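Long-range contacts in adenylyl-sulfate kinase 1, chloroplastic (Arabidopsis thaliana, PDB 3UIE), which catalyses the ATP-dependent phosphorylation of adenosine 5'-phosphosulfate to 3'-phosphoadenylyl sulfate, the activated form of sulfate, in the plant chloroplast: residues A[27-32]-A[102-107]; A[31-36]-A[131-136]. All coordinates share one frame; numbering follows the deposited sequence. Where two conformers were deposited one is given.

Interaction 1. Residues A[27-32]-A[102-107]. With ADX (adenosine-5'-phosphosulfate), chain D.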
loop_
_atom_site.group_PDB
_atom_site.type_symbol
_atom_site.label_atom_id
_atom_site.label_comp_id
_atom_site.label_asym_id
_atom_site.label_seq_id
_atom_site.Cartn_x
_atom_site.Cartn_y
_atom_site.Cartn_z
ATOM N N VAL A 27 -11.948 -3.709 0.091
ATOM C CA VAL A 27 -11.773 -2.280 -0.127
ATOM C C VAL A 27 -13.116 -1.595 0.072
ATOM O O VAL A 27 -14.085 -1.958 -0.586
ATOM C CB VAL A 27 -11.312 -2.003 -1.563
ATOM C CG1 VAL A 27 -11.203 -0.501 -1.791
ATOM C CG2 VAL A 27 -9.970 -2.719 -1.842
ATOM N N ILE A 28 -13.171 -0.622 0.983
ATOM C CA ILE A 28 -14.365 0.200 1.175
ATOM C C ILE A 28 -14.052 1.520 0.500
ATOM O O ILE A 28 -13.272 2.314 1.006
ATOM C CB ILE A 28 -14.674 0.446 2.667
ATOM C CG1 ILE A 28 -14.649 -0.857 3.472
ATOM C CG2 ILE A 28 -16.015 1.160 2.842
ATOM C CD1 ILE A 28 -15.426 -1.990 2.889
ATOM N N TRP A 29 -14.642 1.738 -0.668
ATOM C CA TRP A 29 -14.304 2.896 -1.483
ATOM C C TRP A 29 -15.309 4.018 -1.237
ATOM O O TRP A 29 -16.451 3.952 -1.718
ATOM C CB TRP A 29 -14.244 2.513 -2.984
ATOM C CG TRP A 29 -13.684 3.629 -3.792
ATOM C CD1 TRP A 29 -14.343 4.764 -4.194
ATOM C CD2 TRP A 29 -12.327 3.779 -4.217
ATOM N NE1 TRP A 29 -13.479 5.598 -4.870
ATOM C CE2 TRP A 29 -12.243 5.021 -4.894
ATOM C CE3 TRP A 29 -11.183 2.978 -4.115
ATOM C CZ2 TRP A 29 -11.052 5.473 -5.459
ATOM C CZ3 TRP A 29 -10.003 3.439 -4.675
ATOM C CH2 TRP A 29 -9.949 4.675 -5.338
ATOM N N VAL A 30 -14.892 5.036 -0.483
ATOM C CA VAL A 30 -15.780 6.151 -0.125
ATOM C C VAL A 30 -15.563 7.352 -1.047
ATOM O O VAL A 30 -14.483 7.968 -1.044
ATOM C CB VAL A 30 -15.557 6.596 1.344
ATOM C CG1 VAL A 30 -16.611 7.627 1.756
ATOM C CG2 VAL A 30 -15.601 5.402 2.272
ATOM N N THR A 31 -16.587 7.671 -1.833
ATOM C CA THR A 31 -16.518 8.744 -2.820
ATOM C C THR A 31 -17.583 9.828 -2.568
ATOM O O THR A 31 -18.631 9.572 -1.986
ATOM C CB THR A 31 -16.659 8.165 -4.252
ATOM O OG1 THR A 31 -16.618 9.223 -5.214
ATOM C CG2 THR A 31 -17.986 7.406 -4.401
ATOM N N GLY A 32 -17.296 11.058 -2.976
ATOM C CA GLY A 32 -18.266 12.125 -2.813
ATOM C C GLY A 32 -17.587 13.466 -2.952
ATOM O O GLY A 32 -16.356 13.549 -2.926
ATOM N N ALA A 102 -10.830 3.593 1.498
ATOM C CA ALA A 102 -10.286 4.642 0.649
ATOM C C ALA A 102 -11.241 5.816 0.642
ATOM O O ALA A 102 -12.419 5.663 0.341
ATOM C CB ALA A 102 -10.052 4.118 -0.770
ATOM N N SER A 103 -10.740 6.990 0.993
ATOM C CA SER A 103 -11.577 8.186 1.104
ATOM C C SER A 103 -11.035 9.284 0.199
ATOM O O SER A 103 -10.166 10.035 0.609
ATOM C CB SER A 103 -11.600 8.663 2.562
ATOM O OG SER A 103 -12.210 9.942 2.712
ATOM N N LEU A 104 -11.522 9.339 -1.034
ATOM C CA LEU A 104 -11.022 10.256 -2.051
ATOM C C LEU A 104 -12.240 10.797 -2.768
ATOM O O LEU A 104 -13.224 10.074 -2.925
ATOM C CB LEU A 104 -10.219 9.478 -3.091
ATOM C CG LEU A 104 -8.718 9.256 -3.143
ATOM C CD1 LEU A 104 -8.247 8.346 -2.021
ATOM C CD2 LEU A 104 -8.394 8.643 -4.496
ATOM N N ILE A 105 -12.186 12.049 -3.221
ATOM C CA ILE A 105 -13.291 12.587 -4.019
ATOM C C ILE A 105 -13.601 11.648 -5.180
ATOM O O ILE A 105 -14.760 11.331 -5.442
ATOM C CB ILE A 105 -12.997 14.015 -4.542
ATOM C CG1 ILE A 105 -12.855 14.985 -3.369
ATOM C CG2 ILE A 105 -14.115 14.484 -5.490
ATOM C CD1 ILE A 105 -12.477 16.409 -3.781
ATOM N N SER A 106 -12.544 11.195 -5.853
ATOM C CA SER A 106 -12.639 10.245 -6.976
ATOM C C SER A 106 -13.847 10.503 -7.873
ATOM O O SER A 106 -14.758 9.686 -7.949
ATOM C CB SER A 106 -12.613 8.790 -6.481
ATOM O OG SER A 106 -13.489 8.584 -5.384
ATOM N N PRO A 107 -13.853 11.658 -8.558
ATOM C CA PRO A 107 -15.062 12.163 -9.222
ATOM C C PRO A 107 -15.485 11.392 -10.472
ATOM O O PRO A 107 -16.644 11.457 -10.833
ATOM C CB PRO A 107 -14.674 13.605 -9.588
ATOM C CG PRO A 107 -13.186 13.548 -9.750
ATOM C CD PRO A 107 -12.710 12.574 -8.704
HETATM S SB ADX D . -9.338 13.382 -6.304
HETATM O O1B ADX D . -8.069 13.275 -6.967
HETATM O O2B ADX D . -10.306 14.010 -7.232
HETATM O O3B ADX D . -9.865 12.057 -5.920
HETATM P PA ADX D . -8.594 13.908 -3.678
HETATM O O1A ADX D . -7.354 13.073 -3.858
HETATM O O2A ADX D . -9.583 13.265 -2.719
HETATM O O3A ADX D . -9.242 14.273 -5.090
HETATM O "O5'" ADX D . -8.128 15.298 -3.097
HETATM C "C5'" ADX D . -9.076 16.183 -2.582
HETATM C "C4'" ADX D . -8.587 17.137 -1.622
HETATM O "O4'" ADX D . -7.667 18.015 -2.261
HETATM C "C3'" ADX D . -9.726 17.957 -1.135
HETATM O "O3'" ADX D . -9.788 17.851 0.252
HETATM C "C2'" ADX D . -9.403 19.295 -1.418
HETATM O "O2'" ADX D . -9.173 19.888 -0.184
HETATM C "C1'" ADX D . -8.121 19.330 -2.153
HETATM N N9 ADX D . -8.232 20.018 -3.411
HETATM C C8 ADX D . -7.361 20.936 -3.891
HETATM N N7 ADX D . -7.749 21.298 -5.127
HETATM C C5 ADX D . -8.868 20.608 -5.431
HETATM C C6 ADX D . -9.719 20.566 -6.553
HETATM N N6 ADX D . -9.433 21.375 -7.695
HETATM N N1 ADX D . -10.805 19.753 -6.547
HETATM C C2 ADX D . -11.070 18.983 -5.479
HETATM N N3 ADX D . -10.272 18.999 -4.387
HETATM C C4 ADX D . -9.176 19.789 -4.337
#
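The indole of Trp29 reaches Ser106 with its N-H: NE1 donates to OG over 3.0 Å, with the hydroxyl tilted somewhat from the ring plane. That reach follows from CG standing anti to the backbone N (chi1 -171°). The same hydroxyl turns its proton back to Leu104 O, 2.9 Å from OG, approaching from above the carbonyl plane. Thr31 OG1 donates to Ile105 O at 2.8 Å. Over one face of the indole lies the methyl of Ala102, CB 3.7 Å from CE3, in a CH-pi contact offset toward the rim.

Behind these side chains the central strand 26-31 runs parallel to its neighbour 99-103. Ala102 bridges Ile28 and Val30, giving its N-H to the first and its carbonyl to the second, and Leu104 N adds a longer bond to Val30 O. Beyond, the chain turns to adenosine-5'-phosphosulfate, where Ile105 N bonds O2A (2.9 Å) and Ser106 N bonds O3B (2.8 Å). Arg65, Asn82, Arg79 and Lys142 also grip this ligand. Ser106 thus holds substrate by its amide; if it serves as the phosphoserine intermediate, as it probably does, phosphorylation at OG is likely to cost the bond to Leu104 O, while OG could still accept from Trp29 NE1.

Interaction 2. Residues A[31-36]-A[131-136]; sequences TGLSGS and VPLSVC. With ANP (phosphoaminophosphonic acid-adenylate ester), chain E.
The flat peptide joining Gly35 to Ser36 carries Cys136 SG over one face, 3.8 Å from Gly35 C, while the beta-phosphate oxygen O2B of the ATP analogue lies on the opposite side. The preceding peptide meets Cys136 CB at its carbonyl end, 3.2 Å from Ser34 O, and at its amide end Gly35 N comes within 3.0 Å of the bridging N3B. No hydrogen bond joins the two segments. Leu33 spreads CD1 over the first turn of helix 133-139, 3.6 Å from Leu133 CA, and Val131 CG2 touches Ser36 O.

Within the loop, Ser36 OG donates to a lone pair of Leu33 O at 2.6 Å; it stands between the backbone N and the carbonyl carbon (chi1 58°), which brings it there. Ser36 N shares that acceptor, closing a type II turn. An alanine at Ser36 would probably leave the Leu33 carbonyl without its short hydroxyl bond and the turn less firmly closed. Tyr145 and Arg139 bind the carbonyls of Ser34 and Gly35. Ser34 OG donates to the gamma-phosphate oxygen O1G of the analogue (2.7 Å), and segment 31-36 holds the first part of the P-loop (Walker A), against which the start of helix 133-139 packs.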
loop_
_atom_site.group_PDB
_atom_site.type_symbol
_atom_site.label_atom_id
_atom_site.label_comp_id
_atom_site.label_asym_id
_atom_site.label_seq_id
_atom_site.Cartn_x
_atom_site.Cartn_y
_atom_site.Cartn_z
ATOM N N THR A 31 -16.587 7.671 -1.833
ATOM C CA THR A 31 -16.518 8.744 -2.820
ATOM C C THR A 31 -17.583 9.828 -2.568
ATOM O O THR A 31 -18.631 9.572 -1.986
ATOM C CB THR A 31 -16.659 8.165 -4.252
ATOM O OG1 THR A 31 -16.618 9.223 -5.214
ATOM C CG2 THR A 31 -17.986 7.406 -4.401
ATOM N N GLY A 32 -17.296 11.058 -2.976
ATOM C CA GLY A 32 -18.266 12.125 -2.813
ATOM C C GLY A 32 -17.587 13.466 -2.952
ATOM O O GLY A 32 -16.356 13.549 -2.926
ATOM N N LEU A 33 -18.388 14.511 -3.120
ATOM C CA LEU A 33 -17.877 15.885 -3.211
ATOM C C LEU A 33 -16.988 16.238 -2.035
ATOM O O LEU A 33 -17.086 15.627 -0.972
ATOM C CB LEU A 33 -19.068 16.858 -3.233
ATOM C CG LEU A 33 -19.968 16.851 -4.469
ATOM C CD1 LEU A 33 -21.177 17.758 -4.230
ATOM C CD2 LEU A 33 -19.161 17.314 -5.679
ATOM N N SER A 34 -16.110 17.226 -2.226
ATOM C CA SER A 34 -15.430 17.851 -1.107
ATOM C C SER A 34 -16.472 18.312 -0.089
ATOM O O SER A 34 -17.476 18.938 -0.451
ATOM C CB SER A 34 -14.613 19.055 -1.590
ATOM O OG SER A 34 -13.788 19.550 -0.554
ATOM N N GLY A 35 -16.244 18.000 1.181
ATOM C CA GLY A 35 -17.132 18.431 2.248
ATOM C C GLY A 35 -18.316 17.510 2.492
ATOM O O GLY A 35 -19.141 17.786 3.357
ATOM N N SER A 36 -18.397 16.410 1.743
ATOM C CA SER A 36 -19.542 15.498 1.849
ATOM C C SER A 36 -19.459 14.612 3.087
ATOM O O SER A 36 -20.429 13.952 3.454
ATOM C CB SER A 36 -19.684 14.635 0.588
ATOM O OG SER A 36 -18.517 13.879 0.330
ATOM N N VAL A 131 -24.447 13.701 -0.518
ATOM C CA VAL A 131 -24.703 14.995 0.082
ATOM C C VAL A 131 -24.635 16.039 -1.020
ATOM O O VAL A 131 -23.623 16.159 -1.700
ATOM C CB VAL A 131 -23.642 15.317 1.156
ATOM C CG1 VAL A 131 -23.938 16.658 1.827
ATOM C CG2 VAL A 131 -23.581 14.188 2.186
ATOM N N PRO A 132 -25.721 16.798 -1.203
ATOM C CA PRO A 132 -25.813 17.734 -2.328
ATOM C C PRO A 132 -24.765 18.840 -2.260
ATOM O O PRO A 132 -24.332 19.220 -1.175
ATOM C CB PRO A 132 -27.226 18.318 -2.189
ATOM C CG PRO A 132 -27.559 18.176 -0.741
ATOM C CD PRO A 132 -26.851 16.926 -0.266
ATOM N N LEU A 133 -24.355 19.345 -3.419
ATOM C CA LEU A 133 -23.385 20.433 -3.467
ATOM C C LEU A 133 -23.728 21.551 -2.484
ATOM O O LEU A 133 -22.849 22.045 -1.779
ATOM C CB LEU A 133 -23.301 21.011 -4.876
ATOM C CG LEU A 133 -22.394 22.229 -5.022
ATOM C CD1 LEU A 133 -20.934 21.807 -4.843
ATOM C CD2 LEU A 133 -22.613 22.896 -6.371
ATOM N N SER A 134 -25.003 21.948 -2.431
ATOM C CA SER A 134 -25.394 23.080 -1.592
ATOM C C SER A 134 -25.042 22.863 -0.120
ATOM O O SER A 134 -24.617 23.794 0.559
ATOM C CB SER A 134 -26.888 23.414 -1.745
ATOM O OG SER A 134 -27.697 22.335 -1.299
ATOM N N VAL A 135 -25.224 21.644 0.373
ATOM C CA VAL A 135 -24.877 21.330 1.756
ATOM C C VAL A 135 -23.357 21.281 1.978
ATOM O O VAL A 135 -22.861 21.763 2.996
ATOM C CB VAL A 135 -25.517 19.991 2.197
ATOM C CG1 VAL A 135 -25.009 19.568 3.576
ATOM C CG2 VAL A 135 -27.030 20.103 2.187
ATOM N N CYS A 136 -22.617 20.695 1.031
ATOM C CA CYS A 136 -21.160 20.656 1.144
ATOM C C CYS A 136 -20.628 22.077 1.167
ATOM O O CYS A 136 -19.708 22.406 1.921
ATOM C CB CYS A 136 -20.539 19.918 -0.038
ATOM S SG CYS A 136 -21.012 18.197 -0.128
HETATM P PG ANP E . -12.638 16.453 1.369
HETATM O O1G ANP E . -12.253 17.944 0.893
HETATM O O2G ANP E . -11.424 15.955 2.161
HETATM O O3G ANP E . -12.912 15.589 0.161
HETATM P PB ANP E . -14.672 15.174 3.058
HETATM O O1B ANP E . -13.606 14.315 3.825
HETATM O O2B ANP E . -15.682 14.446 2.138
HETATM N N3B ANP E . -13.906 16.584 2.475
HETATM P PA ANP E . -15.062 15.833 5.869
HETATM O O1A ANP E . -13.770 16.528 6.115
HETATM O O2A ANP E . -15.122 14.458 6.448
HETATM O O3A ANP E . -15.359 15.900 4.328
HETATM O "O5'" ANP E . -16.269 16.664 6.458
HETATM C "C5'" ANP E . -16.488 17.995 6.138
HETATM C "C4'" ANP E . -17.177 18.736 7.140
HETATM O "O4'" ANP E . -18.549 18.250 7.271
HETATM C "C3'" ANP E . -16.498 18.488 8.416
HETATM O "O3'" ANP E . -16.216 19.716 9.052
HETATM C "C2'" ANP E . -17.411 17.685 9.217
HETATM O "O2'" ANP E . -17.504 18.166 10.530
HETATM C "C1'" ANP E . -18.736 17.804 8.565
HETATM N N9 ANP E . -19.425 16.507 8.607
HETATM C C8 ANP E . -18.846 15.336 8.311
HETATM N N7 ANP E . -19.759 14.386 8.455
HETATM C C5 ANP E . -20.917 14.951 8.849
HETATM C C6 ANP E . -22.166 14.427 9.146
HETATM N N6 ANP E . -22.390 12.991 9.058
HETATM N N1 ANP E . -23.141 15.271 9.516
HETATM C C2 ANP E . -22.912 16.596 9.597
HETATM N N3 ANP E . -21.727 17.127 9.325
HETATM C C4 ANP E . -20.708 16.322 8.949
#

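Overall arrangement
Strand 26-31 and the P-loop that follows it supply the first segment of both interactions, which share Thr31 and Gly32 and have centres about 12 Å apart. Interaction 1 lies near the middle of the chain, where 26-31 pairs with strand 99-103 in the five-stranded parallel sheet; interaction 2 lies farther out, where the loop before helix 38-51 meets the start of helix 133-139, later in the sequence. They touch where Ile105 CD1 packs 4.0 Å from Ser34 N. The turn after strand 99-103 holds adenosine 5'-phosphosulfate and the loop after its neighbour 26-31 the nucleotide phosphates, so pairing of the strands is consistent with keeping acceptor and phosphate donor side by side in one P-loop kinase domain.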